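Local atomic coordinates of SnoaL-like domain-containing protein (Burkholderia thailandensis E264, PDB entry 3EC9), a protein that is of unknown function but adopts the NTF2-like fold of the SnoaL-like family, whose cone-shaped pocket probably receives a small ligand. Residues 20-25 with 78-83; 41-46 with 113-118. All blocks are in the same frame, centred on the assembly; numbering follows the deposited sequence.

Contact 1 (20-25 with 78-83)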
loop_
_atom_site.group_PDB
_atom_site.type_symbol
_atom_site.label_atom_id
_atom_site.label_comp_id
_atom_site.label_asym_id
_atom_site.label_seq_id
_atom_site.Cartn_x
_atom_site.Cartn_y
_atom_site.Cartn_z
ATOM N N ASP B 20 -4.839 -17.969 -6.265
ATOM C CA ASP B 20 -4.462 -18.668 -7.523
ATOM C C ASP B 20 -3.591 -17.788 -8.432
ATOM O O ASP B 20 -2.609 -18.241 -9.035
ATOM C CB ASP B 20 -5.692 -19.044 -8.314
ATOM C CG ASP B 20 -6.448 -20.204 -7.722
ATOM O OD1 ASP B 20 -5.916 -20.952 -6.875
ATOM O OD2 ASP B 20 -7.594 -20.391 -8.165
ATOM N N HIS B 21 -3.981 -16.513 -8.552
ATOM C CA HIS B 21 -3.159 -15.546 -9.290
ATOM C C HIS B 21 -1.723 -15.492 -8.757
ATOM O O HIS B 21 -0.770 -15.571 -9.511
ATOM C CB HIS B 21 -3.737 -14.114 -9.315
ATOM C CG HIS B 21 -2.774 -13.138 -9.866
ATOM N ND1 HIS B 21 -2.626 -12.930 -11.219
ATOM C CD2 HIS B 21 -1.815 -12.396 -9.262
ATOM C CE1 HIS B 21 -1.625 -12.092 -11.419
ATOM N NE2 HIS B 21 -1.129 -11.741 -10.251
ATOM N N TYR B 22 -1.580 -15.335 -7.449
ATOM C CA TYR B 22 -0.258 -15.191 -6.858
ATOM C C TYR B 22 0.607 -16.429 -7.077
ATOM O O TYR B 22 1.784 -16.316 -7.376
ATOM C CB TYR B 22 -0.358 -14.908 -5.371
ATOM C CG TYR B 22 -0.625 -13.447 -5.027
ATOM C CD1 TYR B 22 0.191 -12.412 -5.488
ATOM C CD2 TYR B 22 -1.669 -13.109 -4.182
ATOM C CE1 TYR B 22 -0.055 -11.038 -5.131
ATOM C CE2 TYR B 22 -1.938 -11.779 -3.842
ATOM C CZ TYR B 22 -1.117 -10.766 -4.297
ATOM O OH TYR B 22 -1.385 -9.490 -3.885
ATOM N N ALA B 23 -0.026 -17.593 -6.981
ATOM C CA ALA B 23 0.676 -18.835 -7.211
ATOM C C ALA B 23 1.192 -18.900 -8.654
ATOM O O ALA B 23 2.333 -19.297 -8.890
ATOM C CB ALA B 23 -0.229 -20.032 -6.876
ATOM N N ALA B 24 0.338 -18.549 -9.611
ATOM C CA ALA B 24 0.688 -18.538 -11.036
ATOM C C ALA B 24 1.788 -17.547 -11.303
ATOM O O ALA B 24 2.694 -17.803 -12.093
ATOM C CB ALA B 24 -0.542 -18.224 -11.890
ATOM N N SER B 25 1.700 -16.397 -10.644
ATOM C CA SER B 25 2.686 -15.329 -10.875
ATOM C C SER B 25 4.059 -15.744 -10.383
ATOM O O SER B 25 5.079 -15.472 -11.042
ATOM C CB SER B 25 2.228 -14.050 -10.166
ATOM O OG SER B 25 3.170 -13.023 -10.358
ATOM N N PHE B 78 8.131 -11.050 -6.231
ATOM C CA PHE B 78 7.174 -10.725 -5.180
ATOM C C PHE B 78 7.068 -11.919 -4.269
ATOM O O PHE B 78 6.890 -13.040 -4.745
ATOM C CB PHE B 78 5.786 -10.392 -5.731
ATOM C CG PHE B 78 4.765 -10.219 -4.666
ATOM C CD1 PHE B 78 4.869 -9.177 -3.753
ATOM C CD2 PHE B 78 3.721 -11.109 -4.552
ATOM C CE1 PHE B 78 3.934 -9.031 -2.750
ATOM C CE2 PHE B 78 2.795 -10.965 -3.556
ATOM C CZ PHE B 78 2.912 -9.909 -2.650
ATOM N N LYS B 79 7.204 -11.651 -2.984
ATOM C CA LYS B 79 7.051 -12.667 -1.957
ATOM C C LYS B 79 5.836 -12.294 -1.115
ATOM O O LYS B 79 5.820 -11.284 -0.442
ATOM C CB LYS B 79 8.317 -12.794 -1.095
ATOM C CG LYS B 79 9.558 -13.267 -1.858
ATOM N N LEU B 80 4.802 -13.126 -1.159
ATOM C CA LEU B 80 3.591 -12.917 -0.403
ATOM C C LEU B 80 3.771 -13.283 1.060
ATOM O O LEU B 80 4.183 -14.411 1.360
ATOM C CB LEU B 80 2.482 -13.775 -0.985
ATOM C CG LEU B 80 1.055 -13.564 -0.470
ATOM C CD1 LEU B 80 0.500 -12.162 -0.763
ATOM C CD2 LEU B 80 0.092 -14.656 -0.988
ATOM N N ASP B 81 3.448 -12.330 1.937
ATOM C CA ASP B 81 3.579 -12.483 3.376
ATOM C C ASP B 81 2.215 -12.668 4.066
ATOM O O ASP B 81 2.101 -13.428 5.025
ATOM C CB ASP B 81 4.329 -11.283 3.983
ATOM C CG ASP B 81 5.830 -11.256 3.627
ATOM O OD1 ASP B 81 6.463 -12.322 3.453
ATOM O OD2 ASP B 81 6.380 -10.141 3.527
ATOM N N ALA B 82 1.198 -11.976 3.570
ATOM C CA ALA B 82 -0.164 -11.984 4.156
ATOM C C ALA B 82 -1.182 -11.840 3.093
ATOM O O ALA B 82 -0.915 -11.257 2.073
ATOM C CB ALA B 82 -0.361 -10.925 5.217
ATOM N N LEU B 83 -2.363 -12.399 3.329
ATOM C CA LEU B 83 -3.455 -12.256 2.382
ATOM C C LEU B 83 -4.729 -12.083 3.196
ATOM O O LEU B 83 -5.127 -12.969 3.946
ATOM C CB LEU B 83 -3.546 -13.440 1.429
ATOM C CG LEU B 83 -4.460 -13.261 0.208
ATOM C CD1 LEU B 83 -3.958 -12.115 -0.680
ATOM C CD2 LEU B 83 -4.555 -14.590 -0.567
#

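Contact 2 (41-46 with 113-118)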
loop_
_atom_site.group_PDB
_atom_site.type_symbol
_atom_site.label_atom_id
_atom_site.label_comp_id
_atom_site.label_asym_id
_atom_site.label_seq_id
_atom_site.Cartn_x
_atom_site.Cartn_y
_atom_site.Cartn_z
ATOM N N ILE B 41 -11.393 -5.235 -16.598
ATOM C CA ILE B 41 -10.295 -5.010 -15.639
ATOM C C ILE B 41 -9.786 -3.555 -15.608
ATOM O O ILE B 41 -9.585 -2.958 -16.654
ATOM C CB ILE B 41 -9.069 -5.942 -15.969
ATOM C CG1 ILE B 41 -7.974 -5.872 -14.895
ATOM C CG2 ILE B 41 -8.500 -5.612 -17.342
ATOM C CD1 ILE B 41 -8.443 -6.261 -13.522
ATOM N N GLU B 42 -9.544 -3.022 -14.403
ATOM C CA GLU B 42 -8.734 -1.829 -14.184
ATOM C C GLU B 42 -7.579 -2.222 -13.257
ATOM O O GLU B 42 -7.797 -2.534 -12.095
ATOM C CB GLU B 42 -9.600 -0.706 -13.607
ATOM C CG GLU B 42 -10.709 -0.296 -14.572
ATOM C CD GLU B 42 -11.576 0.848 -14.068
ATOM O OE1 GLU B 42 -11.241 1.463 -13.025
ATOM O OE2 GLU B 42 -12.596 1.132 -14.741
ATOM N N TRP B 43 -6.375 -2.262 -13.807
ATOM C CA TRP B 43 -5.174 -2.694 -13.099
ATOM C C TRP B 43 -4.228 -1.488 -13.026
ATOM O O TRP B 43 -3.676 -1.032 -14.036
ATOM C CB TRP B 43 -4.555 -3.848 -13.861
ATOM C CG TRP B 43 -3.296 -4.370 -13.326
ATOM C CD1 TRP B 43 -2.082 -3.698 -13.217
ATOM C CD2 TRP B 43 -3.047 -5.697 -12.854
ATOM N NE1 TRP B 43 -1.123 -4.525 -12.722
ATOM C CE2 TRP B 43 -1.671 -5.764 -12.502
ATOM C CE3 TRP B 43 -3.834 -6.849 -12.734
ATOM C CZ2 TRP B 43 -1.071 -6.933 -11.991
ATOM C CZ3 TRP B 43 -3.222 -8.021 -12.194
ATOM C CH2 TRP B 43 -1.857 -8.037 -11.843
ATOM N N THR B 44 -4.088 -0.954 -11.819
ATOM C CA THR B 44 -3.320 0.234 -11.564
ATOM C C THR B 44 -1.952 -0.035 -10.866
ATOM O O THR B 44 -1.866 -0.505 -9.730
ATOM C CB THR B 44 -4.097 1.264 -10.731
ATOM O OG1 THR B 44 -5.300 1.587 -11.443
ATOM C CG2 THR B 44 -3.240 2.498 -10.455
ATOM N N GLU B 45 -0.885 0.277 -11.582
ATOM C CA GLU B 45 0.473 0.298 -11.048
ATOM C C GLU B 45 0.640 1.732 -10.479
ATOM O O GLU B 45 0.153 2.710 -11.060
ATOM C CB GLU B 45 1.497 0.038 -12.151
ATOM C CG GLU B 45 1.443 -1.378 -12.709
ATOM C CD GLU B 45 2.024 -2.382 -11.790
ATOM O OE1 GLU B 45 3.231 -2.336 -11.527
ATOM O OE2 GLU B 45 1.294 -3.281 -11.369
HETATM N N MSE B 46 1.252 1.819 -9.297
HETATM C CA MSE B 46 1.331 3.090 -8.595
HETATM C C MSE B 46 2.022 4.205 -9.396
HETATM O O MSE B 46 2.959 3.951 -10.115
HETATM C CB MSE B 46 2.044 2.889 -7.258
HETATM C CG MSE B 46 1.947 4.031 -6.358
HETATM SE SE MSE B 46 2.686 3.722 -4.550
HETATM C CE MSE B 46 1.128 3.911 -3.368
ATOM N N HIS B 113 -1.220 -4.933 -2.240
ATOM C CA HIS B 113 -2.069 -4.991 -3.421
ATOM C C HIS B 113 -3.521 -5.129 -3.003
ATOM O O HIS B 113 -3.865 -6.014 -2.218
ATOM C CB HIS B 113 -1.776 -6.207 -4.271
ATOM C CG HIS B 113 -0.357 -6.334 -4.690
ATOM N ND1 HIS B 113 0.313 -7.533 -4.687
ATOM C CD2 HIS B 113 0.503 -5.419 -5.197
ATOM C CE1 HIS B 113 1.538 -7.348 -5.139
ATOM N NE2 HIS B 113 1.669 -6.087 -5.491
ATOM N N VAL B 114 -4.348 -4.228 -3.509
ATOM C CA VAL B 114 -5.793 -4.283 -3.260
ATOM C C VAL B 114 -6.519 -4.789 -4.515
ATOM O O VAL B 114 -6.332 -4.257 -5.617
ATOM C CB VAL B 114 -6.379 -2.894 -2.846
ATOM C CG1 VAL B 114 -7.915 -2.989 -2.676
ATOM C CG2 VAL B 114 -5.683 -2.376 -1.574
ATOM N N TRP B 115 -7.259 -5.879 -4.334
ATOM C CA TRP B 115 -7.938 -6.590 -5.417
ATOM C C TRP B 115 -9.444 -6.542 -5.188
ATOM O O TRP B 115 -9.887 -6.642 -4.038
ATOM C CB TRP B 115 -7.573 -8.075 -5.388
ATOM C CG TRP B 115 -6.131 -8.408 -5.512
ATOM C CD1 TRP B 115 -5.209 -8.486 -4.504
ATOM C CD2 TRP B 115 -5.445 -8.748 -6.711
ATOM N NE1 TRP B 115 -3.982 -8.871 -5.009
ATOM C CE2 TRP B 115 -4.096 -9.021 -6.367
ATOM C CE3 TRP B 115 -5.831 -8.856 -8.046
ATOM C CZ2 TRP B 115 -3.146 -9.400 -7.320
ATOM C CZ3 TRP B 115 -4.890 -9.231 -8.980
ATOM C CH2 TRP B 115 -3.587 -9.493 -8.630
ATOM N N ARG B 116 -10.213 -6.475 -6.274
ATOM C CA ARG B 116 -11.677 -6.618 -6.219
ATOM C C ARG B 116 -12.104 -7.666 -7.256
ATOM O O ARG B 116 -11.649 -7.636 -8.394
ATOM C CB ARG B 116 -12.378 -5.280 -6.498
ATOM C CG ARG B 116 -13.914 -5.341 -6.388
ATOM C CD ARG B 116 -14.575 -3.946 -6.307
ATOM N NE ARG B 116 -14.387 -3.148 -7.522
ATOM C CZ ARG B 116 -13.551 -2.115 -7.659
ATOM N NH1 ARG B 116 -12.788 -1.699 -6.649
ATOM N NH2 ARG B 116 -13.490 -1.483 -8.823
ATOM N N VAL B 117 -12.954 -8.602 -6.823
ATOM C CA VAL B 117 -13.511 -9.655 -7.679
ATOM C C VAL B 117 -15.021 -9.423 -7.743
ATOM O O VAL B 117 -15.684 -9.098 -6.728
ATOM C CB VAL B 117 -13.158 -11.044 -7.106
ATOM C CG1 VAL B 117 -13.806 -12.197 -7.912
ATOM C CG2 VAL B 117 -11.644 -11.204 -7.078
ATOM N N ASP B 118 -15.567 -9.575 -8.947
ATOM C CA ASP B 118 -17.008 -9.556 -9.177
ATOM C C ASP B 118 -17.361 -10.743 -10.104
ATOM O O ASP B 118 -16.739 -10.949 -11.146
ATOM C CB ASP B 118 -17.396 -8.222 -9.830
ATOM C CG ASP B 118 -18.924 -8.054 -10.014
ATOM O OD1 ASP B 118 -19.708 -8.756 -9.341
ATOM O OD2 ASP B 118 -19.305 -7.183 -10.818
#

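Contact 1 (20-25 with 78-83)
Tyr22 of helix 14-26 meets Phe78, Leu80 and Leu83 of strand 73-86 through its ring. Helix and strand run roughly antiparallel here, with their axes at 147° and 9.9 Å apart at closest approach. Just before Tyr22, His21 turns elsewhere: its ND1 bonds to the carbonyl of Met33, and its NE2 holds a glycerol, probably from the crystallisation liquor. The CG of Tyr22 lies anti to its own carbonyl carbon (chi1 -82°), which sends the phenol out toward the strand. CE1 of Tyr22 comes to 3.3 Å from CE2 of Phe78, meeting the ring obliquely. The two ring planes differ by 30°, but the rings are slid apart and hardly overlap. Leu80 lays its CD1 methyl over one face of Tyr22, 4.1 Å from the ring centroid, as a CH-pi contact. Leu83 comes in at the rim, where its CD1 is 3.8 Å from CE2 of Tyr22. Further along the helix, Ser25 OG binds the same glycerol as His21.

No hydrogen bond links helix and strand in this contact. Within it the phenol ring is met by carbon atoms of the strand. The apolar contacts probably help set the tilt of the ring, while its hydroxyl reaches His113 and Trp115 of strand 106-118, where the helix packs across the concave side of the sheet.

Contact 2 (41-46 with 113-118)
Trp43 and Trp115 touch through the benzo ends of their indoles, across strand 121-129, which lies between strands 41-45 and 106-118. The CA atoms of the pair are therefore 9.0 Å apart. From CB, the side chain of Trp43 leaves with CG anti to its backbone N (chi1 177°), and only its far end comes near the other strand. On the pyrrole side, NE1 gives a hydrogen bond to OE2 of Glu45, two residues on, at 3.0 Å and with an N-H...O angle of 151°. The carboxylate oxygen is tilted out of the indole plane and takes the proton on its anti side. At the other end, CZ3 of Trp43 sits 3.8 Å from CZ3 of Trp115. Beside it, CH2 of Trp43 is 3.9 Å from CH2 of Trp115. The six-membered rings are turned almost at right angles, with planes at 85° and centroids 5.6 Å apart, and they meet obliquely. Phe125 of the intervening strand stacks on Trp43 and meets Trp115 edge-to-face, so it ties the pair together. Ile61 of helix 58-72 packs against Trp43, and Val18 of helix 14-26 against Trp115.

Both indole nitrogens are satisfied away from the meeting point, Trp43 by Glu45 and Trp115 by Tyr22. The contact itself is purely apolar. It forms part of an aromatic lining, and bound glycerol and acetate nearby are consistent with a ligand pocket.

In the fold
The centres of contacts 1 and 2 lie 14 Å apart, and both reach the same mixed sheet. Along the chain their segments alternate: 20-25, 41-46, 78-83, then 113-118. Strand 73-86 is an outermost strand of the sheet, whereas 41-45 and 106-118 flank strand 121-129, and strand 89-100 separates 106-118 from 73-86. The contacts touch directly. Tyr22 OH lies 2.7 Å from His113 ND1 and 2.9 Å from Trp115 NE1, both probable hydrogen bonds, and His21 packs on Trp115. Helix 14-26 thus joins the two sites across the curved sheet. Together they probably line the pocket characteristic of NTF2-like proteins, though the function of this protein is unknown.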